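Local coordinates for surface glycan binding protein B (Bacteroides ovatus, PDB 6E57) that binds mixed-linkage beta-glucan, probably capturing cereal glucan at the cell surface for its use by this gut bacterium, at residues R143-G148 with L185-P190; V193-Y198 with K216-S221; T31-P36 with T113-K118; I38-F43 with A66-P71. All blocks are in the same frame, centred on the assembly; numbering follows the deposited sequence.

Contact 1: residues R143-G148 with L185-P190; sequences RIVSPG and LEYTIP
Val145 and Ile189 meet between the two layers of a fold consistent with an immunoglobulin-like beta sandwich: strand 144-145 edges the five-stranded sheet, and Ile189 follows strand 184-188 of the three-stranded one. Their side chains cross at about a right angle, with Val145 CG2 3.7 Å from Ile189 CD1. A beta-branched residue suits position 189 because its two arms serve different partners. CG1 and CD1, set beside the residue's own backbone N (chi1 -51°), run to Val145, while CG2 takes the place anti to that N and comes 3.8 Å from Pro147 CA. At the fork, Ile189 CB lies 3.6 Å from Ser146 O. An alanine here is likely to open a gap beside Val145 CG2 and take the CG2 methyl away from Pro147.

The other methyl of Val145, CG1, approaches the hydroxyl end of Tyr187, 4.0 Å from OH, again nearly perpendicular. Both side chains also pack on Ala151 of strand 150-154 and Val215 of strand 209-217, which places them between the two sheets. Farther out, where both chains have left their strands, Pro147 CB rests 3.6 Å from Pro190 O. Gly148 follows with a positive phi of 100°, where a side chain would press on the carbonyl of Pro147. Gly148 N donates to Ile189 O at 2.9 Å.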
loop_
_atom_site.group_PDB
_atom_site.type_symbol
_atom_site.label_atom_id
_atom_site.label_comp_id
_atom_site.label_asym_id
_atom_site.label_seq_id
_atom_site.Cartn_x
_atom_site.Cartn_y
_atom_site.Cartn_z
ATOM N N ARG A 143 -7.227 6.506 0.497
ATOM C CA ARG A 143 -8.201 6.459 1.593
ATOM C C ARG A 143 -7.722 7.286 2.799
ATOM O O ARG A 143 -8.465 7.450 3.758
ATOM C CB ARG A 143 -8.489 5.008 1.996
ATOM C CG ARG A 143 -9.828 4.481 1.500
ATOM C CD ARG A 143 -9.889 4.238 0.005
ATOM N NE ARG A 143 -11.233 4.163 -0.562
ATOM C CZ ARG A 143 -12.238 3.424 -0.095
ATOM N NH1 ARG A 143 -12.387 3.223 1.202
ATOM N NH2 ARG A 143 -13.116 2.905 -0.934
ATOM N N ILE A 144 -6.486 7.792 2.759
ATOM C CA ILE A 144 -6.003 8.753 3.750
ATOM C C ILE A 144 -6.283 10.159 3.205
ATOM O O ILE A 144 -5.726 10.553 2.180
ATOM C CB ILE A 144 -4.513 8.511 4.074
ATOM C CG1 ILE A 144 -4.296 7.126 4.692
ATOM C CG2 ILE A 144 -3.959 9.613 4.968
ATOM C CD1 ILE A 144 -2.881 6.621 4.590
ATOM N N VAL A 145 -7.161 10.896 3.898
ATOM C CA VAL A 145 -7.736 12.144 3.402
ATOM C C VAL A 145 -7.581 13.229 4.472
ATOM O O VAL A 145 -7.300 12.933 5.629
ATOM C CB VAL A 145 -9.213 11.961 3.008
ATOM C CG1 VAL A 145 -9.382 10.864 1.970
ATOM C CG2 VAL A 145 -10.099 11.692 4.212
ATOM N N SER A 146 -7.787 14.481 4.055
ATOM C CA SER A 146 -7.577 15.657 4.887
ATOM C C SER A 146 -8.816 16.547 4.827
ATOM O O SER A 146 -9.369 16.767 3.751
ATOM C CB SER A 146 -6.338 16.395 4.444
ATOM O OG SER A 146 -6.180 17.614 5.153
ATOM N N PRO A 147 -9.288 17.093 5.973
ATOM C CA PRO A 147 -10.519 17.883 5.995
ATOM C C PRO A 147 -10.358 19.219 5.254
ATOM O O PRO A 147 -9.380 19.936 5.479
ATOM C CB PRO A 147 -10.791 18.098 7.492
ATOM C CG PRO A 147 -9.425 18.003 8.134
ATOM C CD PRO A 147 -8.663 16.993 7.300
ATOM N N GLY A 148 -11.318 19.513 4.368
ATOM C CA GLY A 148 -11.319 20.714 3.535
ATOM C C GLY A 148 -10.827 20.443 2.120
ATOM O O GLY A 148 -11.112 21.219 1.207
ATOM N N LEU A 185 -13.734 8.746 -8.456
ATOM C CA LEU A 185 -14.757 9.631 -7.935
ATOM C C LEU A 185 -14.082 10.652 -7.014
ATOM O O LEU A 185 -13.573 10.299 -5.950
ATOM C CB LEU A 185 -15.811 8.802 -7.195
ATOM C CG LEU A 185 -17.117 9.526 -6.870
ATOM C CD1 LEU A 185 -17.874 9.896 -8.138
ATOM C CD2 LEU A 185 -17.990 8.669 -5.966
ATOM N N GLU A 186 -14.050 11.909 -7.469
ATOM C CA GLU A 186 -13.492 13.022 -6.720
ATOM C C GLU A 186 -14.575 13.550 -5.772
ATOM O O GLU A 186 -15.735 13.664 -6.162
ATOM C CB GLU A 186 -13.006 14.104 -7.686
ATOM C CG GLU A 186 -11.930 15.010 -7.117
ATOM C CD GLU A 186 -11.219 15.860 -8.158
ATOM O OE1 GLU A 186 -11.905 16.636 -8.860
ATOM O OE2 GLU A 186 -9.981 15.733 -8.278
ATOM N N TYR A 187 -14.186 13.853 -4.529
ATOM C CA TYR A 187 -15.106 14.375 -3.526
ATOM C C TYR A 187 -14.325 15.219 -2.513
ATOM O O TYR A 187 -13.147 14.975 -2.285
ATOM C CB TYR A 187 -15.882 13.231 -2.866
ATOM C CG TYR A 187 -15.072 12.319 -1.976
ATOM C CD1 TYR A 187 -14.108 11.472 -2.500
ATOM C CD2 TYR A 187 -15.290 12.277 -0.608
ATOM C CE1 TYR A 187 -13.370 10.624 -1.690
ATOM C CE2 TYR A 187 -14.564 11.432 0.215
ATOM C CZ TYR A 187 -13.601 10.601 -0.328
ATOM O OH TYR A 187 -12.877 9.768 0.478
ATOM N N THR A 188 -15.005 16.213 -1.927
ATOM C CA THR A 188 -14.423 17.123 -0.943
ATOM C C THR A 188 -14.807 16.664 0.468
ATOM O O THR A 188 -15.982 16.431 0.751
ATOM C CB THR A 188 -14.885 18.569 -1.174
ATOM O OG1 THR A 188 -14.725 18.891 -2.556
ATOM C CG2 THR A 188 -14.120 19.568 -0.335
ATOM N N ILE A 189 -13.804 16.553 1.346
ATOM C CA ILE A 189 -14.021 16.245 2.759
ATOM C C ILE A 189 -14.480 17.528 3.449
ATOM O O ILE A 189 -13.832 18.564 3.314
ATOM C CB ILE A 189 -12.746 15.676 3.419
ATOM C CG1 ILE A 189 -12.142 14.507 2.634
ATOM C CG2 ILE A 189 -13.023 15.292 4.864
ATOM C CD1 ILE A 189 -13.026 13.283 2.549
ATOM N N PRO A 190 -15.606 17.520 4.198
ATOM C CA PRO A 190 -16.023 18.698 4.957
ATOM C C PRO A 190 -14.963 19.082 6.001
ATOM O O PRO A 190 -14.265 18.207 6.514
ATOM C CB PRO A 190 -17.332 18.277 5.643
ATOM C CG PRO A 190 -17.803 17.061 4.863
ATOM C CD PRO A 190 -16.545 16.396 4.342
#

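Contact 2: residues V193-Y198 with K216-S221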
loop_
_atom_site.group_PDB
_atom_site.type_symbol
_atom_site.label_atom_id
_atom_site.label_comp_id
_atom_site.label_asym_id
_atom_site.label_seq_id
_atom_site.Cartn_x
_atom_site.Cartn_y
_atom_site.Cartn_z
ATOM N N VAL A 193 -15.297 17.752 9.947
ATOM C CA VAL A 193 -15.014 16.366 10.327
ATOM C C VAL A 193 -13.682 16.316 11.083
ATOM O O VAL A 193 -12.653 16.734 10.561
ATOM C CB VAL A 193 -14.990 15.431 9.103
ATOM C CG1 VAL A 193 -14.632 14.005 9.496
ATOM C CG2 VAL A 193 -16.306 15.463 8.340
ATOM N N SER A 194 -13.725 15.787 12.309
ATOM C CA SER A 194 -12.547 15.640 13.156
ATOM C C SER A 194 -11.750 14.404 12.722
ATOM O O SER A 194 -12.248 13.573 11.960
ATOM C CB SER A 194 -12.936 15.566 14.611
ATOM O OG SER A 194 -13.910 14.556 14.822
ATOM N N GLU A 195 -10.510 14.305 13.221
ATOM C CA GLU A 195 -9.593 13.201 12.911
ATOM C C GLU A 195 -10.227 11.869 13.333
ATOM O O GLU A 195 -11.078 11.836 14.216
ATOM C CB GLU A 195 -8.252 13.382 13.626
ATOM C CG GLU A 195 -7.394 14.504 13.071
ATOM C CD GLU A 195 -5.932 14.432 13.487
ATOM O OE1 GLU A 195 -5.661 14.032 14.640
ATOM O OE2 GLU A 195 -5.064 14.764 12.653
ATOM N N GLY A 196 -9.795 10.781 12.689
ATOM C CA GLY A 196 -10.268 9.431 12.981
ATOM C C GLY A 196 -10.520 8.626 11.716
ATOM O O GLY A 196 -10.225 9.086 10.608
ATOM N N ASP A 197 -11.075 7.422 11.906
ATOM C CA ASP A 197 -11.392 6.473 10.835
ATOM C C ASP A 197 -12.917 6.364 10.700
ATOM O O ASP A 197 -13.609 6.150 11.685
ATOM C CB ASP A 197 -10.750 5.108 11.109
ATOM C CG ASP A 197 -9.233 5.104 10.989
ATOM O OD1 ASP A 197 -8.591 5.997 11.586
ATOM O OD2 ASP A 197 -8.701 4.209 10.293
ATOM N N TYR A 198 -13.427 6.515 9.472
ATOM C CA TYR A 198 -14.866 6.477 9.193
ATOM C C TYR A 198 -15.157 5.422 8.122
ATOM O O TYR A 198 -14.395 5.284 7.179
ATOM C CB TYR A 198 -15.366 7.850 8.736
ATOM C CG TYR A 198 -15.101 8.979 9.701
ATOM C CD1 TYR A 198 -13.908 9.685 9.665
ATOM C CD2 TYR A 198 -16.046 9.354 10.644
ATOM C CE1 TYR A 198 -13.655 10.727 10.543
ATOM C CE2 TYR A 198 -15.808 10.392 11.533
ATOM C CZ TYR A 198 -14.610 11.083 11.481
ATOM O OH TYR A 198 -14.369 12.109 12.348
ATOM N N LYS A 216 -9.555 7.387 6.394
ATOM C CA LYS A 216 -8.829 7.923 7.542
ATOM C C LYS A 216 -8.611 9.430 7.346
ATOM O O LYS A 216 -7.943 9.851 6.405
ATOM C CB LYS A 216 -7.501 7.185 7.726
ATOM C CG LYS A 216 -6.491 7.895 8.619
ATOM C CD LYS A 216 -5.404 6.995 9.166
ATOM C CE LYS A 216 -4.283 7.779 9.810
ATOM N NZ LYS A 216 -3.665 7.022 10.921
ATOM N N VAL A 217 -9.175 10.219 8.266
ATOM C CA VAL A 217 -9.104 11.676 8.252
ATOM C C VAL A 217 -7.997 12.121 9.216
ATOM O O VAL A 217 -8.038 11.784 10.399
ATOM C CB VAL A 217 -10.459 12.294 8.645
ATOM C CG1 VAL A 217 -10.440 13.814 8.565
ATOM C CG2 VAL A 217 -11.594 11.730 7.807
ATOM N N THR A 218 -7.030 12.890 8.699
ATOM C CA THR A 218 -5.915 13.410 9.497
ATOM C C THR A 218 -5.562 14.834 9.051
ATOM O O THR A 218 -5.653 15.167 7.864
ATOM C CB THR A 218 -4.683 12.498 9.407
ATOM O OG1 THR A 218 -3.644 13.070 10.202
ATOM C CG2 THR A 218 -4.185 12.304 7.992
ATOM N N ASN A 219 -5.155 15.654 10.028
ATOM C CA ASN A 219 -4.603 16.988 9.811
ATOM C C ASN A 219 -3.071 16.931 9.791
ATOM O O ASN A 219 -2.421 17.911 9.420
ATOM C CB ASN A 219 -5.047 17.969 10.897
ATOM C CG ASN A 219 -6.544 18.177 10.926
ATOM O OD1 ASN A 219 -7.123 18.660 9.957
ATOM N ND2 ASN A 219 -7.176 17.822 12.034
ATOM N N ALA A 220 -2.503 15.786 10.195
ATOM C CA ALA A 220 -1.066 15.638 10.356
ATOM C C ALA A 220 -0.391 15.609 8.985
ATOM O O ALA A 220 -0.953 15.097 8.011
ATOM C CB ALA A 220 -0.756 14.384 11.135
ATOM N N SER A 221 0.818 16.176 8.931
ATOM C CA SER A 221 1.723 15.980 7.824
ATOM C C SER A 221 2.253 14.545 7.890
ATOM O O SER A 221 3.158 14.255 8.668
ATOM C CB SER A 221 2.831 16.997 7.858
ATOM O OG SER A 221 2.301 18.309 7.986
#
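Val217 CG2 meets the ring of Tyr198 obliquely, 3.6 Å from both CD1 and CE1. At the edge of this ring, in its plane, lies Ser194 O, which accepts a 2.6 Å hydrogen bond from Tyr198 OH. The second pair of flat groups, the Glu195 carboxylate and the Asn219 amide, have planes only 11° apart, and Asn219 ND2 stands 3.5 Å from Glu195 CG. A phenylalanine in place of Tyr198 would probably leave Ser194 O without its hydroxyl donor and the bend at 193-195 less firmly held.

The two segments start and finish a beta hairpin, strands 196-203 and 209-217, in what appears to be an immunoglobulin-like sandwich. Gly196 and Val217 form a hydrogen-bonded pair near its open end, with Gly196 N 3.1 Å from Val217 O and Val217 N 2.8 Å from Gly196 O. At the positive phi of Gly196 (138°) a side chain would press on Glu195 O. Asp197 and Lys216 make the neighbouring non-hydrogen-bonded pair, the carboxylate beside the lysine's methylenes. Beyond the last pair Glu195 takes over: its chain is extended past CG, and OE2 uses its anti lone pair to accept from Asn219 N at 2.8 Å, nearly straight at 170°. Thr218 OG1 accepts from Ala220 N at 2.9 Å, forming an ST turn.

Contact 3: residues T31-P36 with T113-K118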
loop_
_atom_site.group_PDB
_atom_site.type_symbol
_atom_site.label_atom_id
_atom_site.label_comp_id
_atom_site.label_asym_id
_atom_site.label_seq_id
_atom_site.Cartn_x
_atom_site.Cartn_y
_atom_site.Cartn_z
ATOM N N THR A 31 -22.031 -27.074 37.332
ATOM C CA THR A 31 -22.166 -26.702 35.915
ATOM C C THR A 31 -22.120 -25.176 35.730
ATOM O O THR A 31 -21.662 -24.701 34.692
ATOM C CB THR A 31 -23.451 -27.287 35.310
ATOM O OG1 THR A 31 -24.555 -26.879 36.120
ATOM C CG2 THR A 31 -23.431 -28.797 35.212
ATOM N N GLU A 32 -22.603 -24.419 36.725
ATOM C CA GLU A 32 -22.618 -22.946 36.683
ATOM C C GLU A 32 -21.189 -22.393 36.758
ATOM O O GLU A 32 -20.886 -21.356 36.158
ATOM C CB GLU A 32 -23.426 -22.365 37.844
ATOM C CG GLU A 32 -24.902 -22.714 37.814
ATOM C CD GLU A 32 -25.691 -22.134 38.977
ATOM O OE1 GLU A 32 -25.614 -20.909 39.188
ATOM O OE2 GLU A 32 -26.363 -22.911 39.683
ATOM N N ASN A 33 -20.323 -23.089 37.504
ATOM C CA ASN A 33 -18.977 -22.623 37.819
ATOM C C ASN A 33 -17.963 -23.131 36.780
ATOM O O ASN A 33 -16.769 -22.860 36.907
ATOM C CB ASN A 33 -18.573 -23.049 39.232
ATOM C CG ASN A 33 -17.424 -22.236 39.788
ATOM O OD1 ASN A 33 -17.434 -21.010 39.720
ATOM N ND2 ASN A 33 -16.434 -22.913 40.347
ATOM N N ASP A 34 -18.442 -23.857 35.761
ATOM C CA ASP A 34 -17.602 -24.393 34.680
ATOM C C ASP A 34 -17.010 -23.249 33.847
ATOM O O ASP A 34 -17.633 -22.196 33.690
ATOM C CB ASP A 34 -18.393 -25.323 33.755
ATOM C CG ASP A 34 -18.611 -26.728 34.291
ATOM O OD1 ASP A 34 -18.077 -27.043 35.376
ATOM O OD2 ASP A 34 -19.316 -27.501 33.611
ATOM N N ASP A 35 -15.807 -23.488 33.308
ATOM C CA ASP A 35 -15.167 -22.601 32.340
ATOM C C ASP A 35 -15.978 -22.613 31.047
ATOM O O ASP A 35 -16.467 -23.662 30.631
ATOM C CB ASP A 35 -13.721 -23.013 32.051
ATOM C CG ASP A 35 -12.735 -22.662 33.152
ATOM O OD1 ASP A 35 -12.738 -21.494 33.594
ATOM O OD2 ASP A 35 -11.968 -23.558 33.553
ATOM N N PRO A 36 -16.139 -21.455 30.369
ATOM C CA PRO A 36 -16.866 -21.403 29.102
ATOM C C PRO A 36 -16.007 -21.912 27.933
ATOM O O PRO A 36 -14.849 -21.505 27.795
ATOM C CB PRO A 36 -17.188 -19.910 28.965
ATOM C CG PRO A 36 -16.012 -19.226 29.630
ATOM C CD PRO A 36 -15.623 -20.139 30.776
ATOM N N THR A 113 -20.214 -16.505 31.297
ATOM C CA THR A 113 -21.051 -17.385 32.108
ATOM C C THR A 113 -21.655 -16.570 33.259
ATOM O O THR A 113 -21.284 -15.416 33.472
ATOM C CB THR A 113 -20.269 -18.621 32.577
ATOM O OG1 THR A 113 -21.204 -19.522 33.170
ATOM C CG2 THR A 113 -19.167 -18.316 33.568
ATOM N N VAL A 114 -22.582 -17.190 33.995
ATOM C CA VAL A 114 -23.311 -16.529 35.085
ATOM C C VAL A 114 -22.339 -16.133 36.210
ATOM O O VAL A 114 -22.555 -15.121 36.873
ATOM C CB VAL A 114 -24.468 -17.399 35.619
ATOM C CG1 VAL A 114 -25.519 -17.658 34.549
ATOM C CG2 VAL A 114 -23.982 -18.710 36.226
ATOM N N LYS A 115 -21.278 -16.927 36.414
ATOM C CA LYS A 115 -20.275 -16.668 37.461
ATOM C C LYS A 115 -19.087 -15.862 36.907
ATOM O O LYS A 115 -18.054 -15.749 37.569
ATOM C CB LYS A 115 -19.836 -17.988 38.105
ATOM C CG LYS A 115 -20.771 -18.514 39.191
ATOM C CD LYS A 115 -20.456 -18.009 40.595
ATOM C CE LYS A 115 -21.107 -16.684 40.948
ATOM N NZ LYS A 115 -22.506 -16.850 41.410
ATOM N N GLY A 116 -19.233 -15.302 35.699
ATOM C CA GLY A 116 -18.402 -14.185 35.230
ATOM C C GLY A 116 -17.184 -14.610 34.422
ATOM O O GLY A 116 -16.483 -13.752 33.885
ATOM N N LYS A 117 -16.919 -15.920 34.342
ATOM C CA LYS A 117 -15.822 -16.458 33.523
ATOM C C LYS A 117 -16.175 -16.277 32.042
ATOM O O LYS A 117 -17.349 -16.325 31.681
ATOM C CB LYS A 117 -15.575 -17.933 33.861
ATOM C CG LYS A 117 -15.176 -18.209 35.304
ATOM C CD LYS A 117 -15.166 -19.679 35.641
ATOM C CE LYS A 117 -14.538 -19.973 36.986
ATOM N NZ LYS A 117 -14.340 -21.427 37.177
ATOM N N LYS A 118 -15.154 -16.069 31.198
ATOM C CA LYS A 118 -15.370 -15.657 29.802
ATOM C C LYS A 118 -14.291 -16.235 28.872
ATOM O O LYS A 118 -13.158 -16.482 29.288
ATOM C CB LYS A 118 -15.405 -14.128 29.705
ATOM C CG LYS A 118 -14.179 -13.407 30.252
ATOM C CD LYS A 118 -14.347 -11.904 30.360
ATOM C CE LYS A 118 -15.260 -11.485 31.492
ATOM N NZ LYS A 118 -15.352 -10.010 31.608
#
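Lys117 reaches Asn33 because its side chain is nearly straight: CG stands beside the backbone N (chi1 -61°) and every later torsion lies within 10° of fully extended. NZ thereby arrives 2.8 Å from Asn33 O, meeting the carbonyl almost head-on at a C=O...N angle of 162°. The carboxylate of Asp35 provides a second, looser partner, a long salt bridge of 3.9 Å between OD1 and Lys117 NZ, and its charge would probably favour the ammonium here. A lysine suits this place since its stem is apolar as well as long: Lys117 CB packs 3.8 Å from Pro36 CD, the two side chains roughly perpendicular. The proline ring continues along the backbone, its CG 3.5 Å from Lys118 C.

At the other end Val114 CG2 touches Glu32 CB at 4.0 Å, while Glu32 OE2 turns elsewhere, to a hydrogen bond with Thr29. Thr113 directs its hydroxyl to the carbonyl of Tyr74, outside both segments.

Residues 113-116 form a type I beta turn closed by Gly116 N to Thr113 O at 3.0 Å, and Thr113 N also bonds Lys117 O at 2.9 Å. Gly116 readily adopts the positive phi required. Together these bonds make a type I turn with a G1 bulge, a classic end for a beta hairpin, here joining strands 103-113 and 118-128 and covered by the segment that leads into strand 37-40.

Contact 4: residues I38-F43 with A66-P71; sequences ILAPVF and ALTVTP
Thr68 and the pair Leu39-Ala40 are held together by two good backbone bonds: Thr68 N gives to Ala40 O at 2.8 Å, and Leu39 N gives to Thr68 O at 3.0 Å. Two residues thus face one, which is a classic beta bulge in an antiparallel pairing. The Thr68 hydroxyl adds to it. With chi1 at 45°, OG1 sits between its own N and carbonyl carbon and receives a weak bond of 3.1 Å from Ala40 N, a role that suits a hydroxyl-bearing residue. Alanine, being small, fits next to that hydroxyl.

Outward from the bulge, Leu39 CD1 lies 3.6 Å from Thr70 OG1. Leu67 serves the inner side: its CD2 methyl packs 4.0 Å from Pro41 CD and 4.2 Å from Phe43 CE2, reaching the phenyl ring at its edge, near the ring plane. The cis peptide before Pro41 bends the chain at the end of its strand.

Strand 37-40 forms one margin of a three-stranded antiparallel sheet, with 63-70 central and 95-98 beyond. Leu67 is buried against Ile109, Val77 and Trp79 of strands 103-113 and 75-81, while Ile38 packs on Val111 and Thr119.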
loop_
_atom_site.group_PDB
_atom_site.type_symbol
_atom_site.label_atom_id
_atom_site.label_comp_id
_atom_site.label_asym_id
_atom_site.label_seq_id
_atom_site.Cartn_x
_atom_site.Cartn_y
_atom_site.Cartn_z
ATOM N N ILE A 38 -16.302 -22.741 23.607
ATOM C CA ILE A 38 -16.998 -22.722 22.325
ATOM C C ILE A 38 -16.602 -23.992 21.569
ATOM O O ILE A 38 -15.486 -24.091 21.067
ATOM C CB ILE A 38 -16.672 -21.446 21.523
ATOM C CG1 ILE A 38 -17.079 -20.181 22.286
ATOM C CG2 ILE A 38 -17.310 -21.502 20.140
ATOM C CD1 ILE A 38 -16.486 -18.907 21.730
ATOM N N LEU A 39 -17.526 -24.957 21.511
ATOM C CA LEU A 39 -17.266 -26.271 20.933
ATOM C C LEU A 39 -17.268 -26.174 19.404
ATOM O O LEU A 39 -16.320 -26.622 18.756
ATOM C CB LEU A 39 -18.324 -27.261 21.428
ATOM C CG LEU A 39 -18.322 -27.526 22.934
ATOM C CD1 LEU A 39 -19.398 -28.536 23.309
ATOM C CD2 LEU A 39 -16.954 -28.000 23.404
ATOM N N ALA A 40 -18.341 -25.596 18.847
ATOM C CA ALA A 40 -18.499 -25.432 17.399
ATOM C C ALA A 40 -19.108 -24.064 17.092
ATOM O O ALA A 40 -19.899 -23.546 17.876
ATOM C CB ALA A 40 -19.347 -26.549 16.838
ATOM N N PRO A 41 -18.722 -23.474 15.952
ATOM C CA PRO A 41 -17.691 -24.003 15.073
ATOM C C PRO A 41 -16.284 -23.680 15.601
ATOM O O PRO A 41 -16.130 -22.806 16.453
ATOM C CB PRO A 41 -17.961 -23.296 13.741
ATOM C CG PRO A 41 -18.429 -21.924 14.158
ATOM C CD PRO A 41 -19.111 -22.131 15.497
ATOM N N VAL A 42 -15.283 -24.407 15.096
ATOM C CA VAL A 42 -13.880 -24.139 15.393
ATOM C C VAL A 42 -13.419 -22.995 14.484
ATOM O O VAL A 42 -13.544 -23.089 13.268
ATOM C CB VAL A 42 -13.005 -25.392 15.200
ATOM C CG1 VAL A 42 -11.536 -25.092 15.463
ATOM C CG2 VAL A 42 -13.480 -26.551 16.065
ATOM N N PHE A 43 -12.895 -21.926 15.094
ATOM C CA PHE A 43 -12.463 -20.730 14.369
ATOM C C PHE A 43 -10.970 -20.823 14.069
ATOM O O PHE A 43 -10.207 -21.370 14.862
ATOM C CB PHE A 43 -12.806 -19.468 15.163
ATOM C CG PHE A 43 -14.281 -19.161 15.205
ATOM C CD1 PHE A 43 -14.890 -18.471 14.167
ATOM C CD2 PHE A 43 -15.065 -19.585 16.269
ATOM C CE1 PHE A 43 -16.251 -18.201 14.200
ATOM C CE2 PHE A 43 -16.424 -19.314 16.298
ATOM C CZ PHE A 43 -17.015 -18.622 15.265
ATOM N N ALA A 66 -23.553 -19.964 13.914
ATOM C CA ALA A 66 -24.305 -20.662 14.970
ATOM C C ALA A 66 -23.330 -21.351 15.934
ATOM O O ALA A 66 -22.607 -22.262 15.536
ATOM C CB ALA A 66 -25.251 -21.660 14.349
ATOM N N LEU A 67 -23.334 -20.913 17.199
ATOM C CA LEU A 67 -22.432 -21.431 18.233
ATOM C C LEU A 67 -23.098 -22.606 18.962
ATOM O O LEU A 67 -24.318 -22.638 19.103
ATOM C CB LEU A 67 -22.105 -20.315 19.231
ATOM C CG LEU A 67 -21.606 -18.999 18.635
ATOM C CD1 LEU A 67 -21.431 -17.953 19.723
ATOM C CD2 LEU A 67 -20.305 -19.197 17.874
ATOM N N THR A 68 -22.273 -23.565 19.405
ATOM C CA THR A 68 -22.606 -24.495 20.495
ATOM C C THR A 68 -21.626 -24.229 21.645
ATOM O O THR A 68 -20.412 -24.194 21.432
ATOM C CB THR A 68 -22.579 -25.962 20.041
ATOM O OG1 THR A 68 -21.402 -26.176 19.262
ATOM C CG2 THR A 68 -23.798 -26.356 19.235
ATOM N N VAL A 69 -22.171 -24.031 22.853
ATOM C CA VAL A 69 -21.417 -23.484 23.978
ATOM C C VAL A 69 -21.685 -24.316 25.240
ATOM O O VAL A 69 -22.782 -24.835 25.435
ATOM C CB VAL A 69 -21.770 -21.999 24.198
ATOM C CG1 VAL A 69 -20.900 -21.362 25.270
ATOM C CG2 VAL A 69 -21.691 -21.201 22.906
ATOM N N THR A 70 -20.652 -24.429 26.085
ATOM C CA THR A 70 -20.730 -25.004 27.432
ATOM C C THR A 70 -20.424 -23.891 28.434
ATOM O O THR A 70 -19.543 -23.074 28.174
ATOM C CB THR A 70 -19.759 -26.184 27.581
ATOM O OG1 THR A 70 -20.009 -27.092 26.508
ATOM C CG2 THR A 70 -19.881 -26.913 28.902
ATOM N N PRO A 71 -21.154 -23.832 29.560
ATOM C CA PRO A 71 -22.293 -24.676 29.900
ATOM C C PRO A 71 -23.584 -24.295 29.156
ATOM O O PRO A 71 -23.827 -23.112 28.901
ATOM C CB PRO A 71 -22.497 -24.459 31.407
ATOM C CG PRO A 71 -21.892 -23.105 31.654
ATOM C CD PRO A 71 -20.693 -23.085 30.736
#

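How the contacts relate
From the N terminus, segment 31-36 opens contact 3, which closes only at the hairpin 113-118; contact 4, joining 38-43 to 66-71, begins and ends within that span. The two touch, Pro71 packing against Thr31 and Thr113, so the chain's entry, the edge strand 37-40 and a hairpin end are tied together in the N-terminal part of the fold, which looks like a separate domain. Contact 1 then closes the loop from 148 to 185 between two sheets, and contact 2, in series, closes the hairpin of strands 196-203 and 209-217. They share a sheet: Val145 and Arg143 bond to the backbone of Lys216. No contacts cross. The glycan-binding Trp322 and Trp372 come later in the chain.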